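Local coordinates for glycerol kinase, putative (Plasmodium falciparum, PDB 2W40), which probably catalyses the ATP-dependent phosphorylation of glycerol to sn-glycerol 3-phosphate, the single step of this route of glycerol degradation, at residues C[88-93]-C[151-156]; C[111-116]-C[142-147]; C[134-139]-C[360-365]. One frame throughout, in Å; residues are numbered along the deposited sequence. Where two conformers were deposited one is given.

Overall arrangement
Followed from the N terminus, the chain opens all three contacts before it closes any. Strand 88-92 begins interaction 1, helix 111-118 begins interaction 2, and the loop 134-139 begins interaction 3. Helix 140-149 then closes interaction 2 after a short excursion, and helix 151-158 closes interaction 1 around it, so interaction 2 is nested inside interaction 1. Interaction 3 closes only at 360-365, more than two hundred residues on, and crosses both. The nested pair joins elements within the N-terminal FGGY region, helix to strand and helix to helix, whereas interaction 3 ties that region to the C-terminal one. The salt bridge between Glu-111 and Arg-365 links interactions 2 and 3 directly.

Interaction 1 of 3, residues C[88-93]-C[151-156]; sequences VIIWDR and PEIKQK
Ile-90 and Ile-153 form the apolar half of a contact in which a helix lies against a strand. Each side chain leaves its backbone toward the other segment. The CG2 methyl of Ile-153, the branch anti to the backbone N, is the part that touches: it sits 3.8 Å from CD1 of Ile-90 and 4.1 Å from CG2 of the same residue, so a single branch is received by two methyls of its partner. Both residues are buried, and the backbones keep a distance of 7.6 Å between the CA atoms of Ile-90 and Ile-153.

The polar half is a salt bridge toward the partly exposed end of the contact. NZ of Lys-156 donates to OD1 of Asp-92 at 2.8 Å, reaching it on the anti side and 30° out of the carboxylate plane. Bends at chi3 (75°) and chi4 (54°) curl the end of the lysine, and its CE lies 3.3 Å from Asp-92 OD1. Each charged group has a second partner: Asp-92 OD2 bonds to the hydroxyl of Thr-95, and Lys-156 NZ to that of Thr-161. The carboxylate is thus held at both oxygens, which should limit its rotation.

Strand 88-92 pairs antiparallel with strand 162-166 in a two-stranded sheet. Leu-146 of helix 140-149 packs on both Ile-90 and Ile-153, bringing a second helix to the same apolar patch, while Trp-91 points away from helix 151-158 and meets Trp-170 and Phe-173 of helix 167-176 edge-to-face.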
loop_
_atom_site.group_PDB
_atom_site.type_symbol
_atom_site.label_atom_id
_atom_site.label_comp_id
_atom_site.label_asym_id
_atom_site.label_seq_id
_atom_site.Cartn_x
_atom_site.Cartn_y
_atom_site.Cartn_z
ATOM N N VAL C 88 29.508 4.290 -2.034
ATOM C CA VAL C 88 30.938 3.894 -1.974
ATOM C C VAL C 88 31.222 2.817 -3.046
ATOM O O VAL C 88 30.412 1.892 -3.286
ATOM C CB VAL C 88 31.422 3.516 -0.537
ATOM C CG1 VAL C 88 30.684 2.273 -0.076
ATOM C CG2 VAL C 88 32.940 3.357 -0.479
ATOM N N ILE C 89 32.399 2.988 -3.627
ATOM C CA ILE C 89 32.963 2.015 -4.634
ATOM C C ILE C 89 34.407 1.730 -4.138
ATOM O O ILE C 89 35.142 2.610 -3.708
ATOM C CB ILE C 89 32.979 2.549 -6.077
ATOM C CG1 ILE C 89 31.587 3.010 -6.537
ATOM C CG2 ILE C 89 33.516 1.498 -7.102
ATOM C CD1 ILE C 89 31.811 4.158 -7.527
ATOM N N ILE C 90 34.779 0.463 -4.257
ATOM C CA ILE C 90 36.164 0.013 -4.012
ATOM C C ILE C 90 36.630 -0.552 -5.393
ATOM O O ILE C 90 35.961 -1.424 -6.034
ATOM C CB ILE C 90 36.316 -1.029 -2.877
ATOM C CG1 ILE C 90 35.678 -0.470 -1.592
ATOM C CG2 ILE C 90 37.790 -1.437 -2.634
ATOM C CD1 ILE C 90 35.722 -1.390 -0.352
ATOM N N TRP C 91 37.749 -0.009 -5.857
ATOM C CA TRP C 91 38.258 -0.405 -7.158
ATOM C C TRP C 91 39.763 -0.693 -7.135
ATOM O O TRP C 91 40.444 -0.388 -6.202
ATOM C CB TRP C 91 37.988 0.631 -8.249
ATOM C CG TRP C 91 38.552 2.022 -8.097
ATOM C CD1 TRP C 91 39.700 2.510 -8.651
ATOM C CD2 TRP C 91 37.928 3.173 -7.430
ATOM N NE1 TRP C 91 39.878 3.820 -8.342
ATOM C CE2 TRP C 91 38.802 4.284 -7.619
ATOM C CE3 TRP C 91 36.776 3.345 -6.671
ATOM C CZ2 TRP C 91 38.487 5.562 -7.132
ATOM C CZ3 TRP C 91 36.460 4.632 -6.185
ATOM C CH2 TRP C 91 37.303 5.719 -6.418
ATOM N N ASP C 92 40.232 -1.359 -8.192
ATOM C CA ASP C 92 41.632 -1.654 -8.391
ATOM C C ASP C 92 42.369 -0.352 -8.814
ATOM O O ASP C 92 41.981 0.275 -9.806
ATOM C CB ASP C 92 41.843 -2.702 -9.491
ATOM C CG ASP C 92 43.314 -2.964 -9.739
ATOM O OD1 ASP C 92 44.013 -3.340 -8.810
ATOM O OD2 ASP C 92 43.719 -2.872 -10.894
ATOM N N ARG C 93 43.425 0.026 -8.112
ATOM C CA ARG C 93 44.171 1.239 -8.406
ATOM C C ARG C 93 44.771 1.297 -9.811
ATOM O O ARG C 93 44.678 2.284 -10.541
ATOM C CB ARG C 93 45.267 1.353 -7.365
ATOM C CG ARG C 93 46.190 2.553 -7.509
ATOM C CD ARG C 93 46.972 2.826 -6.244
ATOM N NE ARG C 93 47.615 1.640 -5.686
ATOM C CZ ARG C 93 48.661 1.041 -6.217
ATOM N NH1 ARG C 93 49.202 1.490 -7.356
ATOM N NH2 ARG C 93 49.147 -0.018 -5.641
ATOM N N PRO C 151 36.890 -11.686 -0.029
ATOM C CA PRO C 151 38.296 -11.699 0.328
ATOM C C PRO C 151 39.190 -10.989 -0.644
ATOM O O PRO C 151 40.185 -10.517 -0.240
ATOM C CB PRO C 151 38.651 -13.170 0.442
ATOM C CG PRO C 151 37.397 -13.970 0.366
ATOM C CD PRO C 151 36.260 -13.035 -0.045
ATOM N N GLU C 152 38.855 -10.889 -1.931
ATOM C CA GLU C 152 39.661 -10.075 -2.841
ATOM C C GLU C 152 39.764 -8.599 -2.415
ATOM O O GLU C 152 40.797 -7.979 -2.472
ATOM C CB GLU C 152 39.068 -10.199 -4.284
ATOM C CG GLU C 152 39.831 -9.382 -5.295
ATOM C CD GLU C 152 39.253 -9.442 -6.654
ATOM O OE1 GLU C 152 37.983 -9.524 -6.854
ATOM O OE2 GLU C 152 40.163 -9.348 -7.537
ATOM N N ILE C 153 38.635 -8.087 -1.983
ATOM C CA ILE C 153 38.620 -6.721 -1.435
ATOM C C ILE C 153 39.456 -6.584 -0.174
ATOM O O ILE C 153 40.276 -5.673 -0.047
ATOM C CB ILE C 153 37.173 -6.167 -1.218
ATOM C CG1 ILE C 153 36.502 -5.979 -2.573
ATOM C CG2 ILE C 153 37.235 -4.841 -0.436
ATOM C CD1 ILE C 153 34.988 -5.606 -2.594
ATOM N N LYS C 154 39.264 -7.507 0.764
ATOM C CA LYS C 154 40.066 -7.511 1.929
ATOM C C LYS C 154 41.556 -7.547 1.597
ATOM O O LYS C 154 42.392 -6.812 2.179
ATOM C CB LYS C 154 39.677 -8.703 2.857
ATOM C CG LYS C 154 40.481 -8.763 4.146
ATOM C CD LYS C 154 40.099 -9.956 5.027
ATOM N N GLN C 155 41.921 -8.458 0.702
ATOM C CA GLN C 155 43.343 -8.644 0.340
ATOM C C GLN C 155 43.965 -7.386 -0.298
ATOM O O GLN C 155 45.154 -7.039 -0.132
ATOM C CB GLN C 155 43.425 -9.828 -0.615
ATOM C CG GLN C 155 43.176 -11.210 0.142
ATOM C CD GLN C 155 42.955 -12.434 -0.756
ATOM O OE1 GLN C 155 42.539 -13.485 -0.222
ATOM N NE2 GLN C 155 43.155 -12.313 -2.043
ATOM N N LYS C 156 43.197 -6.760 -1.164
ATOM C CA LYS C 156 43.690 -5.606 -1.929
ATOM C C LYS C 156 43.665 -4.337 -1.083
ATOM O O LYS C 156 44.481 -3.465 -1.363
ATOM C CB LYS C 156 42.909 -5.396 -3.204
ATOM C CG LYS C 156 43.139 -6.473 -4.307
ATOM C CD LYS C 156 42.281 -6.325 -5.508
ATOM C CE LYS C 156 42.746 -5.202 -6.352
ATOM N NZ LYS C 156 44.172 -5.228 -6.755
#

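Interaction 2 of 3, residues C[111-116]-C[142-147]; sequences EELVTE and KILWLI
Leu-113 reaches from helix 111-118 to Leu-144 and Trp-145 of helix 140-149, and one leucine accounts for the whole meeting of the two segments. Along 142-147, Lys-142 comes first and turns away from the contact; its NZ bonds to the carbonyl oxygens of Val-104 and Thr-136. Leu-144 follows, directed toward the other helix, and offers CD2 to CD2 of Leu-113 at 4.4 Å, a loose methyl-to-methyl approach.

At Trp-145 the other branch of the leucine takes over. CD1 of Leu-113 lies 4.2 Å from both CA and CB of Trp-145, against the root of the side chain, and it stands at the edge of the indole, near the ring plane. The two side chains cross at about a right angle; the ring system also makes a cation-pi contact with Arg-109. Leu-146 then turns to a different neighbour, Tyr-100, and Ile-147 packs on helix 151-158.

Between these two segments the chemistry is purely apolar. Methyl contacts of 4.2 Å and more, made by a single residue, imply modest, weakly directional packing between the helices.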
loop_
_atom_site.group_PDB
_atom_site.type_symbol
_atom_site.label_atom_id
_atom_site.label_comp_id
_atom_site.label_asym_id
_atom_site.label_seq_id
_atom_site.Cartn_x
_atom_site.Cartn_y
_atom_site.Cartn_z
ATOM N N GLU C 111 22.287 -3.351 8.383
ATOM C CA GLU C 111 21.482 -3.205 9.630
ATOM C C GLU C 111 22.021 -4.120 10.729
ATOM O O GLU C 111 22.245 -3.701 11.835
ATOM C CB GLU C 111 20.011 -3.505 9.315
ATOM C CG GLU C 111 19.019 -3.499 10.517
ATOM C CD GLU C 111 17.559 -3.928 10.132
ATOM O OE1 GLU C 111 17.197 -4.135 8.918
ATOM O OE2 GLU C 111 16.730 -4.046 11.059
ATOM N N GLU C 112 22.182 -5.405 10.401
ATOM C CA GLU C 112 22.645 -6.393 11.402
ATOM C C GLU C 112 24.029 -6.053 12.026
ATOM O O GLU C 112 24.195 -6.062 13.269
ATOM C CB GLU C 112 22.590 -7.843 10.841
ATOM C CG GLU C 112 23.244 -8.854 11.774
ATOM C CD GLU C 112 23.143 -10.318 11.318
ATOM O OE1 GLU C 112 22.935 -10.601 10.104
ATOM O OE2 GLU C 112 23.334 -11.187 12.190
ATOM N N LEU C 113 24.975 -5.654 11.166
ATOM C CA LEU C 113 26.346 -5.190 11.545
ATOM C C LEU C 113 26.289 -4.000 12.411
ATOM O O LEU C 113 27.036 -3.920 13.417
ATOM C CB LEU C 113 27.322 -4.887 10.357
ATOM C CG LEU C 113 27.935 -6.020 9.631
ATOM C CD1 LEU C 113 28.478 -5.381 8.282
ATOM C CD2 LEU C 113 28.975 -6.663 10.548
ATOM N N VAL C 114 25.448 -3.017 12.029
ATOM C CA VAL C 114 25.335 -1.830 12.895
ATOM C C VAL C 114 24.814 -2.156 14.317
ATOM O O VAL C 114 25.343 -1.688 15.277
ATOM C CB VAL C 114 24.480 -0.711 12.197
ATOM C CG1 VAL C 114 24.100 0.440 13.155
ATOM C CG2 VAL C 114 25.186 -0.223 10.898
ATOM N N THR C 115 23.799 -3.027 14.427
ATOM C CA THR C 115 23.321 -3.528 15.714
ATOM C C THR C 115 24.458 -4.181 16.506
ATOM O O THR C 115 24.713 -3.822 17.664
ATOM C CB THR C 115 22.180 -4.462 15.490
ATOM O OG1 THR C 115 21.153 -3.740 14.831
ATOM C CG2 THR C 115 21.657 -5.084 16.844
ATOM N N GLU C 116 25.263 -4.975 15.843
ATOM C CA GLU C 116 26.406 -5.666 16.510
ATOM C C GLU C 116 27.492 -4.734 17.026
ATOM O O GLU C 116 27.917 -4.769 18.226
ATOM C CB GLU C 116 26.998 -6.695 15.569
ATOM C CG GLU C 116 28.239 -7.351 16.128
ATOM C CD GLU C 116 29.174 -8.014 15.158
ATOM O OE1 GLU C 116 28.862 -8.226 13.978
ATOM O OE2 GLU C 116 30.266 -8.336 15.650
ATOM N N LYS C 142 29.275 -0.080 4.975
ATOM C CA LYS C 142 29.314 -0.676 3.603
ATOM C C LYS C 142 30.706 -1.164 3.222
ATOM O O LYS C 142 30.854 -2.243 2.625
ATOM C CB LYS C 142 28.750 0.359 2.658
ATOM C CG LYS C 142 27.303 0.451 3.041
ATOM C CD LYS C 142 26.949 1.780 3.475
ATOM C CE LYS C 142 26.240 2.572 2.478
ATOM N NZ LYS C 142 24.856 2.728 2.892
ATOM N N ILE C 143 31.714 -0.414 3.601
ATOM C CA ILE C 143 33.049 -0.803 3.293
ATOM C C ILE C 143 33.313 -2.105 4.096
ATOM O O ILE C 143 33.916 -3.050 3.592
ATOM C CB ILE C 143 34.011 0.294 3.739
ATOM C CG1 ILE C 143 33.865 1.592 2.831
ATOM C CG2 ILE C 143 35.474 -0.208 3.725
ATOM C CD1 ILE C 143 34.471 2.949 3.471
ATOM N N LEU C 144 32.971 -2.071 5.404
ATOM C CA LEU C 144 33.120 -3.240 6.252
ATOM C C LEU C 144 32.424 -4.473 5.674
ATOM O O LEU C 144 32.999 -5.585 5.598
ATOM C CB LEU C 144 32.655 -2.964 7.643
ATOM C CG LEU C 144 32.776 -4.149 8.671
ATOM C CD1 LEU C 144 34.201 -4.651 8.828
ATOM C CD2 LEU C 144 32.159 -3.688 10.026
ATOM N N TRP C 145 31.216 -4.330 5.239
ATOM C CA TRP C 145 30.513 -5.414 4.639
ATOM C C TRP C 145 31.269 -5.983 3.447
ATOM O O TRP C 145 31.395 -7.217 3.290
ATOM C CB TRP C 145 29.131 -4.961 4.174
ATOM C CG TRP C 145 28.263 -6.084 3.688
ATOM C CD1 TRP C 145 27.375 -6.819 4.437
ATOM C CD2 TRP C 145 28.189 -6.611 2.369
ATOM N NE1 TRP C 145 26.753 -7.732 3.627
ATOM C CE2 TRP C 145 27.261 -7.662 2.389
ATOM C CE3 TRP C 145 28.850 -6.321 1.175
ATOM C CZ2 TRP C 145 26.920 -8.370 1.248
ATOM C CZ3 TRP C 145 28.518 -7.038 0.044
ATOM C CH2 TRP C 145 27.598 -8.085 0.119
ATOM N N LEU C 146 31.770 -5.119 2.573
ATOM C CA LEU C 146 32.554 -5.534 1.375
ATOM C C LEU C 146 33.793 -6.357 1.778
ATOM O O LEU C 146 34.071 -7.399 1.205
ATOM C CB LEU C 146 32.916 -4.331 0.493
ATOM C CG LEU C 146 31.707 -3.801 -0.267
ATOM C CD1 LEU C 146 32.080 -2.373 -0.794
ATOM C CD2 LEU C 146 31.311 -4.789 -1.357
ATOM N N ILE C 147 34.524 -5.904 2.769
ATOM C CA ILE C 147 35.720 -6.552 3.294
ATOM C C ILE C 147 35.358 -7.917 3.887
ATOM O O ILE C 147 36.013 -8.899 3.584
ATOM C CB ILE C 147 36.349 -5.673 4.405
ATOM C CG1 ILE C 147 37.045 -4.427 3.825
ATOM C CG2 ILE C 147 37.434 -6.367 5.246
ATOM C CD1 ILE C 147 37.437 -3.419 4.935
#

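Interaction 3 of 3, residues C[134-139]-C[360-365]; sequences FNTYFS and WRSDAR
Trp-360 meets Tyr-137 and Asn-135 across a buried contact between two loops. Its CB leaves the backbone toward the loop 134-139, and chi1 of -68°, with CG anti to the carbonyl carbon, carries the indole across to it. On the six-membered ring, CE3 comes first, 4.2 Å from CB of Asn-135. CZ3 follows, 4.0 Å from Tyr-137 CD2, and the outermost carbon, CH2, approaches that same CD2 to 3.7 Å. The tyrosine carbon lies at the edge of the indole, near its plane, and the two side chains meet at a slant. On the five-membered ring, NE1 is satisfied by the carbonyl oxygen of Gly-288.

Asn-135 shapes the loop that receives the tryptophan. Its OD1 accepts two backbone bonds, from Tyr-137 N and Phe-138 N, each at 2.9 Å; the first closes an Asx turn, the second an Asx motif. The bond from Phe-138 is nearly straight (172° at the hydrogen), whereas Tyr-137 N approaches from above the carbonyl plane.

Farther along, CG2 of Thr-136 packs on CB of Ser-362 at 3.9 Å. Ser-362 lies in a type I turn running from Arg-361 to Ala-364. Arg-361 grips Asp-363 side-on, with NE on OD1 and NH2 on OD2, and NH1 of Arg-365 bonds to the carbonyl oxygens of Ser-362 and Ala-364.

Tyr-137 also reaches the substrate: its OH is hydrogen-bonded to O3 of the bound glycerol. A loop of the N-terminal region that lends a tyrosine hydroxyl to the glycerol, meeting a loop of the C-terminal region, fits the interdomain cleft of FGGY kinases, members of the sugar kinase/HSP70/actin superfamily.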
loop_
_atom_site.group_PDB
_atom_site.type_symbol
_atom_site.label_atom_id
_atom_site.label_comp_id
_atom_site.label_asym_id
_atom_site.label_seq_id
_atom_site.Cartn_x
_atom_site.Cartn_y
_atom_site.Cartn_z
ATOM N N PHE C 134 26.940 5.383 14.730
ATOM C CA PHE C 134 26.868 4.326 13.718
ATOM C C PHE C 134 25.471 4.341 13.129
ATOM O O PHE C 134 24.457 4.431 13.841
ATOM C CB PHE C 134 27.104 2.930 14.366
ATOM C CG PHE C 134 28.526 2.672 14.870
ATOM C CD1 PHE C 134 29.654 3.375 14.401
ATOM C CD2 PHE C 134 28.762 1.714 15.839
ATOM C CE1 PHE C 134 30.976 3.107 14.878
ATOM C CE2 PHE C 134 30.090 1.505 16.303
ATOM C CZ PHE C 134 31.154 2.108 15.780
ATOM N N ASN C 135 25.429 4.109 11.811
ATOM C CA ASN C 135 24.195 4.007 11.084
ATOM C C ASN C 135 24.393 3.211 9.797
ATOM O O ASN C 135 25.511 2.848 9.484
ATOM C CB ASN C 135 23.607 5.416 10.862
ATOM C CG ASN C 135 24.530 6.305 10.059
ATOM O OD1 ASN C 135 25.117 5.826 9.015
ATOM N ND2 ASN C 135 24.621 7.603 10.455
ATOM N N THR C 136 23.308 2.969 9.088
ATOM C CA THR C 136 23.358 2.216 7.840
ATOM C C THR C 136 23.667 3.077 6.631
ATOM O O THR C 136 23.755 2.547 5.489
ATOM C CB THR C 136 22.059 1.447 7.541
ATOM O OG1 THR C 136 21.044 2.422 7.414
ATOM C CG2 THR C 136 21.680 0.486 8.708
ATOM N N TYR C 137 23.794 4.379 6.892
ATOM C CA TYR C 137 23.698 5.486 5.886
ATOM C C TYR C 137 25.125 5.864 5.371
ATOM O O TYR C 137 25.347 5.970 4.133
ATOM C CB TYR C 137 23.032 6.653 6.621
ATOM C CG TYR C 137 22.921 7.972 5.886
ATOM C CD1 TYR C 137 22.761 8.037 4.485
ATOM C CD2 TYR C 137 22.842 9.107 6.603
ATOM C CE1 TYR C 137 22.603 9.333 3.850
ATOM C CE2 TYR C 137 22.737 10.339 5.988
ATOM C CZ TYR C 137 22.562 10.444 4.626
ATOM O OH TYR C 137 22.427 11.717 4.073
ATOM N N PHE C 138 26.055 6.128 6.317
ATOM C CA PHE C 138 27.461 6.470 6.006
ATOM C C PHE C 138 28.238 5.366 5.343
ATOM O O PHE C 138 27.773 4.277 5.294
ATOM C CB PHE C 138 28.119 7.079 7.193
ATOM C CG PHE C 138 27.765 8.543 7.431
ATOM C CD1 PHE C 138 26.596 9.114 6.943
ATOM C CD2 PHE C 138 28.687 9.361 8.070
ATOM C CE1 PHE C 138 26.332 10.493 7.151
ATOM C CE2 PHE C 138 28.426 10.725 8.303
ATOM C CZ PHE C 138 27.211 11.253 7.879
ATOM N N SER C 139 29.400 5.672 4.775
ATOM C CA SER C 139 30.097 4.688 3.923
ATOM C C SER C 139 30.660 3.503 4.734
ATOM O O SER C 139 30.756 2.382 4.181
ATOM C CB SER C 139 31.270 5.334 3.187
ATOM O OG SER C 139 30.843 6.436 2.438
ATOM N N TRP C 360 16.226 7.502 13.523
ATOM C CA TRP C 360 17.299 6.557 13.204
ATOM C C TRP C 360 16.864 5.107 13.589
ATOM O O TRP C 360 17.470 4.441 14.437
ATOM C CB TRP C 360 18.608 6.940 13.874
ATOM C CG TRP C 360 19.119 8.227 13.242
ATOM C CD1 TRP C 360 19.077 9.526 13.814
ATOM C CD2 TRP C 360 19.679 8.410 11.920
ATOM N NE1 TRP C 360 19.593 10.430 12.941
ATOM C CE2 TRP C 360 19.883 9.810 11.747
ATOM C CE3 TRP C 360 19.953 7.557 10.843
ATOM C CZ2 TRP C 360 20.423 10.328 10.593
ATOM C CZ3 TRP C 360 20.468 8.078 9.699
ATOM C CH2 TRP C 360 20.699 9.453 9.577
ATOM N N ARG C 361 15.850 4.624 12.878
ATOM C CA ARG C 361 15.336 3.275 13.094
ATOM C C ARG C 361 15.481 2.503 11.800
ATOM O O ARG C 361 14.637 2.554 10.926
ATOM C CB ARG C 361 13.883 3.418 13.550
ATOM C CG ARG C 361 13.773 3.902 14.931
ATOM C CD ARG C 361 14.256 2.876 16.016
ATOM N NE ARG C 361 13.434 1.654 16.000
ATOM C CZ ARG C 361 12.361 1.445 16.786
ATOM N NH1 ARG C 361 11.928 2.342 17.664
ATOM N NH2 ARG C 361 11.681 0.326 16.626
ATOM N N SER C 362 16.539 1.720 11.708
ATOM C CA SER C 362 16.810 0.963 10.486
ATOM C C SER C 362 15.856 -0.262 10.373
ATOM O O SER C 362 15.838 -0.879 9.344
ATOM C CB SER C 362 18.278 0.346 10.551
ATOM O OG SER C 362 18.481 -0.436 11.732
ATOM N N ASP C 363 15.208 -0.624 11.492
ATOM C CA ASP C 363 14.167 -1.692 11.546
ATOM C C ASP C 363 12.797 -1.266 11.003
ATOM O O ASP C 363 11.950 -2.099 10.718
ATOM C CB ASP C 363 14.024 -2.235 12.963
ATOM C CG ASP C 363 13.688 -1.198 13.983
ATOM O OD1 ASP C 363 14.088 -0.009 13.921
ATOM O OD2 ASP C 363 13.087 -1.653 14.999
ATOM N N ALA C 364 12.585 0.032 10.803
ATOM C CA ALA C 364 11.357 0.529 10.165
ATOM C C ALA C 364 11.289 0.039 8.726
ATOM O O ALA C 364 12.272 0.059 8.015
ATOM C CB ALA C 364 11.299 2.051 10.233
ATOM N N ARG C 365 10.059 -0.223 8.281
ATOM C CA ARG C 365 9.794 -0.509 6.867
ATOM C C ARG C 365 8.630 0.350 6.431
ATOM O O ARG C 365 7.854 0.871 7.277
ATOM C CB ARG C 365 9.471 -1.991 6.726
ATOM C CG ARG C 365 10.566 -2.950 7.161
ATOM C CD ARG C 365 11.714 -2.858 6.290
ATOM N NE ARG C 365 12.692 -3.876 6.686
ATOM C CZ ARG C 365 13.737 -3.670 7.475
ATOM N NH1 ARG C 365 14.020 -2.471 7.869
ATOM N NH2 ARG C 365 14.565 -4.671 7.780
#